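Local coordinates for transcription termination factor FttA (Pyrococcus horikoshii, PDB 3AF6), which probably terminates transcription by cutting and degrading nascent RNA as a two-zinc nuclease of the metallo-beta-lactamase superfamily, at residues I253-H258 against A349-H354; T338-G343 against P378-F383; I362-D367 against T388-S393; R613-H618 against R640-L645. All coordinates share one frame; numbering follows the deposited sequence.

Contact 1: residues I253-H258 against A349-H354; sequences IITHAH and AIVHLH. With ZN (zinc ion), chain I.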
# COMPACT_ATOMS: atom_id res chain seq x y z
N ILE A 253 -0.19 -10.92 2.96
CA ILE A 253 0.28 -9.63 3.44
C ILE A 253 0.74 -8.83 2.24
O ILE A 253 1.37 -9.39 1.34
CB ILE A 253 1.48 -9.80 4.40
CG1 ILE A 253 1.14 -10.85 5.46
CG2 ILE A 253 1.81 -8.47 5.07
CD1 ILE A 253 2.28 -11.17 6.39
N ILE A 254 0.44 -7.54 2.20
CA ILE A 254 0.87 -6.72 1.08
C ILE A 254 1.84 -5.62 1.51
O ILE A 254 1.51 -4.82 2.38
CB ILE A 254 -0.34 -6.09 0.37
CG1 ILE A 254 -1.34 -7.20 -0.03
CG2 ILE A 254 0.12 -5.30 -0.84
CD1 ILE A 254 -0.75 -8.35 -0.89
N THR A 255 3.03 -5.59 0.90
CA THR A 255 4.04 -4.58 1.23
C THR A 255 3.59 -3.17 0.81
O THR A 255 3.76 -2.20 1.57
CB THR A 255 5.39 -4.87 0.53
OG1 THR A 255 5.23 -4.79 -0.89
CG2 THR A 255 5.88 -6.24 0.90
N HIS A 256 3.06 -3.05 -0.41
CA HIS A 256 2.57 -1.77 -0.89
C HIS A 256 1.59 -1.89 -2.05
O HIS A 256 1.46 -2.94 -2.66
CB HIS A 256 3.71 -0.81 -1.23
CG HIS A 256 4.50 -1.18 -2.45
ND1 HIS A 256 5.48 -2.15 -2.44
CD2 HIS A 256 4.52 -0.64 -3.69
CE1 HIS A 256 6.08 -2.18 -3.62
NE2 HIS A 256 5.51 -1.28 -4.40
N ALA A 257 0.91 -0.79 -2.33
CA ALA A 257 -0.14 -0.77 -3.33
C ALA A 257 0.09 -1.05 -4.81
O ALA A 257 -0.86 -1.40 -5.51
CB ALA A 257 -0.89 0.54 -3.19
N HIS A 258 1.31 -0.91 -5.33
CA HIS A 258 1.51 -1.16 -6.75
C HIS A 258 1.02 -2.52 -7.23
O HIS A 258 1.02 -3.50 -6.48
CB HIS A 258 2.97 -0.92 -7.13
CG HIS A 258 3.31 0.53 -7.25
ND1 HIS A 258 4.61 0.98 -7.34
CD2 HIS A 258 2.53 1.63 -7.30
CE1 HIS A 258 4.61 2.30 -7.44
NE2 HIS A 258 3.35 2.72 -7.41
N ALA A 349 5.34 -0.87 3.34
CA ALA A 349 5.86 -1.52 4.53
C ALA A 349 6.87 -2.63 4.31
O ALA A 349 6.84 -3.34 3.30
CB ALA A 349 4.70 -2.08 5.36
N ILE A 350 7.78 -2.77 5.27
CA ILE A 350 8.73 -3.85 5.25
C ILE A 350 7.95 -4.82 6.13
O ILE A 350 7.42 -4.40 7.16
CB ILE A 350 10.04 -3.47 5.95
CG1 ILE A 350 10.81 -2.46 5.09
CG2 ILE A 350 10.88 -4.74 6.23
CD1 ILE A 350 12.07 -1.91 5.75
N VAL A 351 7.84 -6.07 5.71
CA VAL A 351 7.09 -7.06 6.48
C VAL A 351 8.02 -7.87 7.36
O VAL A 351 8.98 -8.45 6.88
CB VAL A 351 6.31 -8.00 5.56
CG1 VAL A 351 5.68 -9.13 6.36
CG2 VAL A 351 5.23 -7.22 4.83
N HIS A 352 7.72 -7.91 8.65
CA HIS A 352 8.55 -8.66 9.60
C HIS A 352 7.78 -9.83 10.19
O HIS A 352 6.70 -9.66 10.75
CB HIS A 352 9.05 -7.74 10.72
CG HIS A 352 9.94 -8.42 11.72
ND1 HIS A 352 9.45 -9.21 12.74
CD2 HIS A 352 11.29 -8.46 11.82
CE1 HIS A 352 10.46 -9.71 13.43
NE2 HIS A 352 11.59 -9.28 12.89
N LEU A 353 8.34 -11.02 10.05
CA LEU A 353 7.67 -12.19 10.58
C LEU A 353 8.46 -12.83 11.71
O LEU A 353 9.60 -13.26 11.54
CB LEU A 353 7.40 -13.22 9.48
CG LEU A 353 6.44 -12.79 8.36
CD1 LEU A 353 6.17 -13.98 7.44
CD2 LEU A 353 5.13 -12.27 8.96
N HIS A 354 7.83 -12.84 12.87
CA HIS A 354 8.39 -13.44 14.07
C HIS A 354 7.76 -14.83 14.08
O HIS A 354 6.57 -14.97 14.39
CB HIS A 354 7.96 -12.60 15.28
CG HIS A 354 8.25 -13.24 16.60
ND1 HIS A 354 9.52 -13.62 16.97
CD2 HIS A 354 7.44 -13.58 17.62
CE1 HIS A 354 9.48 -14.17 18.17
NE2 HIS A 354 8.23 -14.16 18.59
ZN ZN I . 6.49 -0.17 -6.08
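Ile253 and Val351 form the tight part of this contact: Ile253 CG2 lies 3.6 Å from Val351 CG2, the two side chains crossing obliquely. With CG1 of Ile253 beside its own backbone N (chi1 -49°), the chain runs out along the partner strand until Ile253 CD1 comes 4.0 Å from Leu353 CD2. Leu337 of strand 335-341 packs on Ile253 and Val351. Strands 251-253 and 349-355 belong to different sheets, so this layer is part of the apolar interior between the two sheets of the metallo-beta-lactamase fold.

Thr255 is still on the packed side, its CG2 4.1 Å from Val351 CG2. The polar link is Ala349 N to Thr255 O, 2.7 Å with an N-H...O angle of 154°. Beyond it the contact ends: His256 leads away, and the partly exposed His258 sits at the N-cap of helix 259-262.

Both turn to the metal, His256 through NE2 at 2.2 Å and His258 through ND1 at 2.5 Å from the zinc ion, with His344 as a further ligand. His256 ND1 donates to Thr255 OG1 (3.1 Å), tilted from the ring plane. Thr255, tied to the opposite sheet through its carbonyl, is thus a second-shell residue that probably helps fix the rotation of a zinc-binding imidazole.

Contact 2: residues T338-G343 against P378-F383; sequences TLHNAG and PANAKF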
# COMPACT_ATOMS: atom_id res chain seq x y z
N THR A 338 4.42 -7.76 12.11
CA THR A 338 4.67 -6.37 12.45
C THR A 338 5.10 -5.75 11.13
O THR A 338 5.92 -6.32 10.41
CB THR A 338 5.84 -6.18 13.45
OG1 THR A 338 5.61 -6.96 14.63
CG2 THR A 338 5.94 -4.71 13.86
N LEU A 339 4.53 -4.59 10.80
CA LEU A 339 4.87 -3.88 9.58
C LEU A 339 5.68 -2.65 9.96
O LEU A 339 5.43 -2.02 10.99
CB LEU A 339 3.61 -3.45 8.84
CG LEU A 339 2.65 -4.54 8.35
CD1 LEU A 339 1.45 -3.87 7.67
CD2 LEU A 339 3.37 -5.49 7.40
N HIS A 340 6.66 -2.31 9.13
CA HIS A 340 7.51 -1.16 9.36
C HIS A 340 7.60 -0.33 8.09
O HIS A 340 7.36 -0.82 6.99
CB HIS A 340 8.92 -1.61 9.78
CG HIS A 340 8.97 -2.24 11.14
ND1 HIS A 340 8.68 -1.55 12.30
CD2 HIS A 340 9.27 -3.51 11.52
CE1 HIS A 340 8.80 -2.37 13.33
NE2 HIS A 340 9.16 -3.56 12.89
N ASN A 341 7.98 0.93 8.24
CA ASN A 341 8.08 1.79 7.08
C ASN A 341 9.18 1.41 6.09
O ASN A 341 10.32 1.15 6.47
CB ASN A 341 8.28 3.24 7.53
CG ASN A 341 8.75 4.11 6.42
OD1 ASN A 341 9.92 4.47 6.35
ND2 ASN A 341 7.84 4.43 5.50
N ALA A 342 8.84 1.39 4.81
CA ALA A 342 9.80 1.04 3.76
C ALA A 342 10.22 2.27 2.97
O ALA A 342 11.11 2.20 2.12
CB ALA A 342 9.20 -0.01 2.83
N GLY A 343 9.56 3.40 3.26
CA GLY A 343 9.85 4.66 2.59
C GLY A 343 9.71 4.65 1.07
O GLY A 343 10.27 5.48 0.38
N PRO A 378 13.41 7.46 5.30
CA PRO A 378 14.08 6.20 4.94
C PRO A 378 13.49 5.01 5.68
O PRO A 378 13.00 5.15 6.80
CB PRO A 378 15.54 6.47 5.30
CG PRO A 378 15.45 7.48 6.41
CD PRO A 378 14.35 8.40 5.94
N ALA A 379 13.55 3.85 5.04
CA ALA A 379 13.03 2.61 5.59
C ALA A 379 13.58 2.25 6.97
O ALA A 379 14.73 2.56 7.30
CB ALA A 379 13.30 1.48 4.64
N ASN A 380 12.75 1.61 7.77
CA ASN A 380 13.14 1.18 9.09
C ASN A 380 14.28 0.18 8.92
O ASN A 380 14.22 -0.70 8.07
CB ASN A 380 11.96 0.52 9.79
CG ASN A 380 12.35 -0.08 11.12
OD1 ASN A 380 12.03 -1.24 11.40
ND2 ASN A 380 13.05 0.69 11.94
N ALA A 381 15.33 0.32 9.73
CA ALA A 381 16.47 -0.57 9.64
C ALA A 381 16.74 -1.25 10.97
O ALA A 381 17.78 -1.88 11.17
CB ALA A 381 17.70 0.20 9.20
N LYS A 382 15.79 -1.12 11.89
CA LYS A 382 15.94 -1.71 13.21
C LYS A 382 14.77 -2.62 13.55
O LYS A 382 13.62 -2.23 13.43
CB LYS A 382 16.09 -0.61 14.27
CG LYS A 382 16.22 -1.17 15.68
CD LYS A 382 16.55 -0.12 16.73
CE LYS A 382 16.79 -0.79 18.09
NZ LYS A 382 17.33 0.14 19.11
N PHE A 383 15.09 -3.84 13.97
CA PHE A 383 14.07 -4.83 14.31
C PHE A 383 14.47 -5.47 15.62
O PHE A 383 15.65 -5.50 15.97
CB PHE A 383 14.00 -5.91 13.21
CG PHE A 383 13.77 -5.36 11.84
CD1 PHE A 383 12.48 -5.06 11.40
CD2 PHE A 383 14.85 -5.09 11.00
CE1 PHE A 383 12.27 -4.50 10.14
CE2 PHE A 383 14.67 -4.53 9.73
CZ PHE A 383 13.38 -4.23 9.30
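Within 338-343, His340 is the first to meet the loop 378-383, and it takes two neighbours at once. Over one face of its imidazole lies the side-chain amide of Asn380. The stems of the two side chains also touch, His340 CB being 3.7 Å from Asn380 CB. From another direction comes Phe383: its CE1 is 3.4 Å from His340 CD2, and that carbon approaches the Phe383 ring at its edge. The centroids are 5.3 Å apart and the planes 70°, an oblique pairing. Phe383 reaches the histidine because its CG stands beside its own backbone N (chi1 -55°), which turns the ring toward the strand.

At Asn341 the contact passes to the backbone. Asn341 O accepts from Asn380 N at 2.8 Å, with an N-H...O angle of 165°, and the same oxygen receives a CA-H...O contact from Ala379 CA. Next, Ala342 has its CA 4.0 Å from Ala379 CA. Its methyl points away, so it is Ala342 O that meets Ala379 CB. Gly343, with positive phi, then turns the chain toward the zinc ligand His344.

In the N-terminal metallo-beta-lactamase region, which holds both segments, the two runs pass in nearly opposite directions, yet with a single backbone hydrogen bond between them, so the loop lies against the end of the strand without extending the sheet. Strand 349-355 flanks it, Ile350 packing on Ala342 and Ala379 and the His352 ring meeting Phe383, while Tyr603 of helix 597-606 packs on Ala381 and Phe383 and bonds Asn380 O through its hydroxyl.

Contact 3: residues I362-D367 against T388-S393; sequences IAITGD and TLVMES. With ZN (zinc ion), chain J.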
# COMPACT_ATOMS: atom_id res chain seq x y z
N ILE A 362 12.08 -13.35 9.99
CA ILE A 362 12.28 -12.94 8.61
C ILE A 362 11.81 -11.52 8.42
O ILE A 362 10.83 -11.09 9.04
CB ILE A 362 11.46 -13.84 7.64
CG1 ILE A 362 11.77 -15.32 7.88
CG2 ILE A 362 11.79 -13.48 6.19
CD1 ILE A 362 10.81 -16.27 7.16
N ALA A 363 12.51 -10.77 7.59
CA ALA A 363 12.12 -9.40 7.27
C ALA A 363 12.13 -9.33 5.75
O ALA A 363 13.16 -9.55 5.10
CB ALA A 363 13.11 -8.40 7.85
N ILE A 364 10.96 -9.05 5.18
CA ILE A 364 10.81 -8.95 3.74
C ILE A 364 10.65 -7.47 3.44
O ILE A 364 9.71 -6.80 3.88
CB ILE A 364 9.57 -9.75 3.26
CG1 ILE A 364 9.66 -11.18 3.79
CG2 ILE A 364 9.49 -9.76 1.74
CD1 ILE A 364 8.31 -11.84 3.98
N THR A 365 11.58 -6.99 2.66
CA THR A 365 11.67 -5.60 2.30
C THR A 365 10.65 -4.97 1.33
O THR A 365 10.30 -3.80 1.48
CB THR A 365 13.07 -5.36 1.78
OG1 THR A 365 13.69 -4.36 2.58
CG2 THR A 365 13.06 -4.95 0.36
N GLY A 366 10.16 -5.74 0.36
CA GLY A 366 9.25 -5.15 -0.60
C GLY A 366 10.11 -4.12 -1.31
O GLY A 366 11.32 -4.31 -1.47
N ASP A 367 9.53 -3.02 -1.75
CA ASP A 367 10.36 -2.00 -2.39
C ASP A 367 10.64 -0.99 -1.30
O ASP A 367 9.75 -0.67 -0.50
CB ASP A 367 9.61 -1.35 -3.55
CG ASP A 367 9.60 -2.23 -4.79
OD1 ASP A 367 8.71 -2.02 -5.63
OD2 ASP A 367 10.47 -3.11 -4.93
N THR A 388 16.85 -13.68 9.04
CA THR A 388 16.81 -13.69 7.57
C THR A 388 16.19 -12.42 6.94
O THR A 388 15.06 -12.02 7.27
CB THR A 388 16.02 -14.92 7.04
OG1 THR A 388 16.58 -16.12 7.56
CG2 THR A 388 16.08 -14.97 5.51
N LEU A 389 16.93 -11.83 6.00
CA LEU A 389 16.46 -10.64 5.31
C LEU A 389 16.26 -10.87 3.82
O LEU A 389 17.19 -11.24 3.10
CB LEU A 389 17.45 -9.49 5.50
CG LEU A 389 17.03 -8.21 4.77
CD1 LEU A 389 15.70 -7.75 5.35
CD2 LEU A 389 18.08 -7.11 4.92
N VAL A 390 15.03 -10.67 3.34
CA VAL A 390 14.73 -10.82 1.92
C VAL A 390 14.63 -9.38 1.45
O VAL A 390 13.77 -8.65 1.94
CB VAL A 390 13.37 -11.53 1.68
CG1 VAL A 390 13.15 -11.74 0.19
CG2 VAL A 390 13.32 -12.86 2.42
N MET A 391 15.50 -8.97 0.52
CA MET A 391 15.49 -7.59 0.05
C MET A 391 15.40 -7.43 -1.46
O MET A 391 15.79 -8.32 -2.21
CB MET A 391 16.75 -6.86 0.57
CG MET A 391 18.06 -7.32 -0.07
SD MET A 391 19.56 -6.57 0.66
CE MET A 391 19.22 -4.83 0.46
N GLU A 392 14.88 -6.28 -1.91
CA GLU A 392 14.75 -6.02 -3.34
C GLU A 392 16.11 -5.72 -3.99
O GLU A 392 17.08 -5.41 -3.30
CB GLU A 392 13.76 -4.88 -3.57
CG GLU A 392 14.23 -3.52 -3.11
CD GLU A 392 13.92 -2.42 -4.13
OE1 GLU A 392 14.46 -2.49 -5.25
OE2 GLU A 392 13.13 -1.50 -3.81
N SER A 393 16.18 -5.80 -5.31
CA SER A 393 17.42 -5.55 -6.03
C SER A 393 17.22 -4.77 -7.33
O SER A 393 18.04 -4.88 -8.24
CB SER A 393 18.09 -6.88 -6.39
OG SER A 393 17.94 -7.85 -5.36
ZN ZN J . 7.67 -3.66 -7.25
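Ala363, opposite Leu389 in the parallel register, hydrogen-bonds to Thr388 and Val390 on either side of it. Ala363 N donates to Thr388 O at 2.9 Å, and Ala363 O takes Val390 N at 2.8 Å. One step on, Thr365 N donates to Val390 O at 2.8 Å, in each case nearly in line with the acceptor's carbonyl bond. The outward-facing groups are paired too: Ile362 and Ile364 bond the backbones of Leu353 and Val351 in strand 349-355, and Leu389 bonds those of Arg613 and Ile615 in strand 613-617.

The axes run 4.8 Å apart at 9°, so strands 360-364 and 388-392 are adjacent parallel members of the second sheet of the metallo-beta-lactamase fold. On the sheet face bearing Ile362, Ile364 and Val390, Ile362 lies alongside Val390. On the other, Leu389 CD1 packs 3.7 Å from Ala363 CB.

Past the strand ends the chemistry becomes that of the metal site. Asp367 OD1 binds the zinc ion at 2.5 Å, together with Asp260, His261 and His618, and this aspartate is also a ligand of the other zinc. Its second oxygen, OD2, lies 3.3 Å from Glu392 OE2, with the carboxylate planes 50° apart; two acceptors meet here without a hydrogen bond. Glu392 CG, between its backbone N and carbonyl carbon (chi1 68°), and a bend at chi2 bring OE2 there. The glutamate has its own donors: OE2 takes His594 ND1 and Phe368 N, while OE1 pairs with Thr394 OG1. Thr388 OG1 is engaged by His360 NE2, and Ser393 OG by Val617 O.

Contact 4: residues R613-H618 against R640-L645; sequences RIITVH and RAPNNL. With ZN (zinc ion), chain J; SO4 (sulfate ion), chain D.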
# COMPACT_ATOMS: atom_id res chain seq x y z
N ARG A 613 21.50 -14.57 7.09
CA ARG A 613 21.49 -14.74 5.65
C ARG A 613 20.60 -13.71 4.98
O ARG A 613 19.55 -13.32 5.50
CB ARG A 613 21.07 -16.16 5.27
CG ARG A 613 19.62 -16.54 5.57
CD ARG A 613 19.50 -17.97 6.13
NE ARG A 613 19.19 -19.00 5.13
CZ ARG A 613 20.01 -19.43 4.17
NH1 ARG A 613 21.23 -18.92 4.04
NH2 ARG A 613 19.61 -20.38 3.34
N ILE A 614 21.03 -13.26 3.81
CA ILE A 614 20.27 -12.30 3.04
C ILE A 614 19.88 -12.93 1.69
O ILE A 614 20.68 -13.59 1.05
CB ILE A 614 21.08 -11.00 2.82
CG1 ILE A 614 21.28 -10.30 4.16
CG2 ILE A 614 20.38 -10.09 1.81
CD1 ILE A 614 22.19 -9.06 4.11
N ILE A 615 18.63 -12.74 1.30
CA ILE A 615 18.15 -13.29 0.04
C ILE A 615 17.73 -12.12 -0.84
O ILE A 615 16.80 -11.38 -0.51
CB ILE A 615 16.95 -14.25 0.29
CG1 ILE A 615 17.39 -15.39 1.21
CG2 ILE A 615 16.44 -14.81 -1.03
CD1 ILE A 615 16.25 -16.27 1.69
N THR A 616 18.44 -11.94 -1.95
CA THR A 616 18.14 -10.86 -2.86
C THR A 616 17.12 -11.28 -3.92
O THR A 616 17.25 -12.33 -4.55
CB THR A 616 19.41 -10.37 -3.55
OG1 THR A 616 20.01 -11.46 -4.25
CG2 THR A 616 20.39 -9.84 -2.52
N VAL A 617 16.12 -10.43 -4.11
CA VAL A 617 15.06 -10.68 -5.07
C VAL A 617 14.63 -9.39 -5.75
O VAL A 617 15.27 -8.35 -5.58
CB VAL A 617 13.82 -11.28 -4.37
CG1 VAL A 617 14.18 -12.58 -3.68
CG2 VAL A 617 13.25 -10.27 -3.37
N HIS A 618 13.55 -9.47 -6.52
CA HIS A 618 12.97 -8.32 -7.21
C HIS A 618 14.00 -7.46 -7.95
O HIS A 618 14.28 -6.33 -7.58
CB HIS A 618 12.21 -7.47 -6.18
CG HIS A 618 11.35 -6.40 -6.78
ND1 HIS A 618 11.85 -5.31 -7.45
CD2 HIS A 618 10.00 -6.24 -6.77
CE1 HIS A 618 10.86 -4.53 -7.83
NE2 HIS A 618 9.73 -5.07 -7.42
N ARG A 640 22.05 -15.19 -1.16
CA ARG A 640 21.57 -15.99 -2.27
C ARG A 640 20.50 -15.28 -3.08
O ARG A 640 19.67 -14.55 -2.53
CB ARG A 640 21.02 -17.33 -1.79
CG ARG A 640 20.78 -18.28 -2.96
CD ARG A 640 20.14 -19.56 -2.52
NE ARG A 640 20.84 -20.13 -1.38
CZ ARG A 640 20.53 -21.29 -0.83
NH1 ARG A 640 19.53 -22.00 -1.33
NH2 ARG A 640 21.21 -21.74 0.22
N ALA A 641 20.54 -15.49 -4.39
CA ALA A 641 19.60 -14.91 -5.33
C ALA A 641 18.82 -16.07 -5.98
O ALA A 641 19.10 -16.48 -7.11
CB ALA A 641 20.34 -14.11 -6.38
N PRO A 642 17.83 -16.60 -5.26
CA PRO A 642 17.00 -17.71 -5.70
C PRO A 642 16.15 -17.43 -6.93
O PRO A 642 15.87 -16.27 -7.25
CB PRO A 642 16.15 -17.99 -4.48
CG PRO A 642 15.90 -16.62 -3.97
CD PRO A 642 17.27 -15.99 -4.05
N ASN A 643 15.75 -18.50 -7.62
CA ASN A 643 14.90 -18.43 -8.80
C ASN A 643 13.48 -18.72 -8.33
O ASN A 643 13.31 -19.28 -7.25
CB ASN A 643 15.30 -19.49 -9.80
CG ASN A 643 16.22 -18.97 -10.86
OD1 ASN A 643 15.82 -18.15 -11.69
ND2 ASN A 643 17.47 -19.43 -10.85
N ASN A 644 12.46 -18.36 -9.11
CA ASN A 644 11.10 -18.69 -8.69
C ASN A 644 11.06 -20.22 -8.64
O ASN A 644 11.74 -20.88 -9.41
CB ASN A 644 10.04 -18.19 -9.69
CG ASN A 644 9.99 -16.67 -9.80
OD1 ASN A 644 10.11 -15.95 -8.80
ND2 ASN A 644 9.78 -16.17 -11.01
N LEU A 645 10.27 -20.77 -7.71
CA LEU A 645 10.11 -22.21 -7.56
C LEU A 645 11.27 -22.85 -6.81
O LEU A 645 11.33 -24.08 -6.65
CB LEU A 645 9.90 -22.91 -8.91
CG LEU A 645 8.70 -22.32 -9.67
CD1 LEU A 645 8.53 -22.99 -11.02
CD2 LEU A 645 7.44 -22.48 -8.83
ZN ZN J . 7.67 -3.66 -7.25
S SO4 D . 9.64 -18.39 -13.63
O1 SO4 D . 9.06 -19.28 -14.66
O2 SO4 D . 8.57 -17.67 -12.95
O3 SO4 D . 10.39 -19.20 -12.66
O4 SO4 D . 10.56 -17.43 -14.26
O HOH W 1 15.91 -13.51 -6.55
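Arg640 is held at both ends of its backbone by strand 613-617. Thr616 N donates to Arg640 O at 2.9 Å (N-H...O 144°), and Arg640 N donates to Ile614 O at 3.1 Å, so Ile615 sits opposite it as a parallel bridge. Further along, direct pairing gives way to a water that donates to both Thr616 O (2.7 Å) and Pro642 O (2.8 Å), bridging strand 613-617 to the loop after strand 638-640.

Strand 613-617, helix 621-635 and strand 638-640 make a beta-alpha-beta unit, and this contact pairs its two strands at the edge of the sheet. The helix lies against Thr616, whose OG1 bonds Cys624 O, and the turn after the first strand carries His618, whose NE2 binds a zinc ion at 2.5 Å.

Arg613 and Arg640 run side by side in the same direction. Their NH2 atoms come within 3.8 Å, that of Arg640 at the edge of the Arg613 guanidinium with the planes 80° apart, like charges that would be expected to repel. Ile615 CG2, put anti to its backbone N by chi1 -59°, reaches the Pro642 ring at CD (3.3 Å), and Val617 CG1 touches Pro642 CG more loosely. Ile648 of strand 647-649 packs against Ile615 and Pro642.

Overall arrangement
Contacts 1, 3 and 4 form a series along the chain, while contact 2 alternates with both 1 and 3. All four reach one mixed sheet, ordered 335-341, 349-355, 360-364, 388-392, 613-617, 638-640 after its outer strand 329-332. Centres of contacts 1 and 3 lie about 9 Å apart, as do those of 3 and 4, whereas those of contacts 2 and 4 are about 20 Å apart. Contact 1 ties this sheet to the other one of the sandwich. Contact 4, from the C-terminal part that follows the beta-CASP region, adds the last strands. The N- and C-terminal metallo-beta-lactamase portions thereby bring His256, His258, Asp367 and His618 together at the two zinc ions.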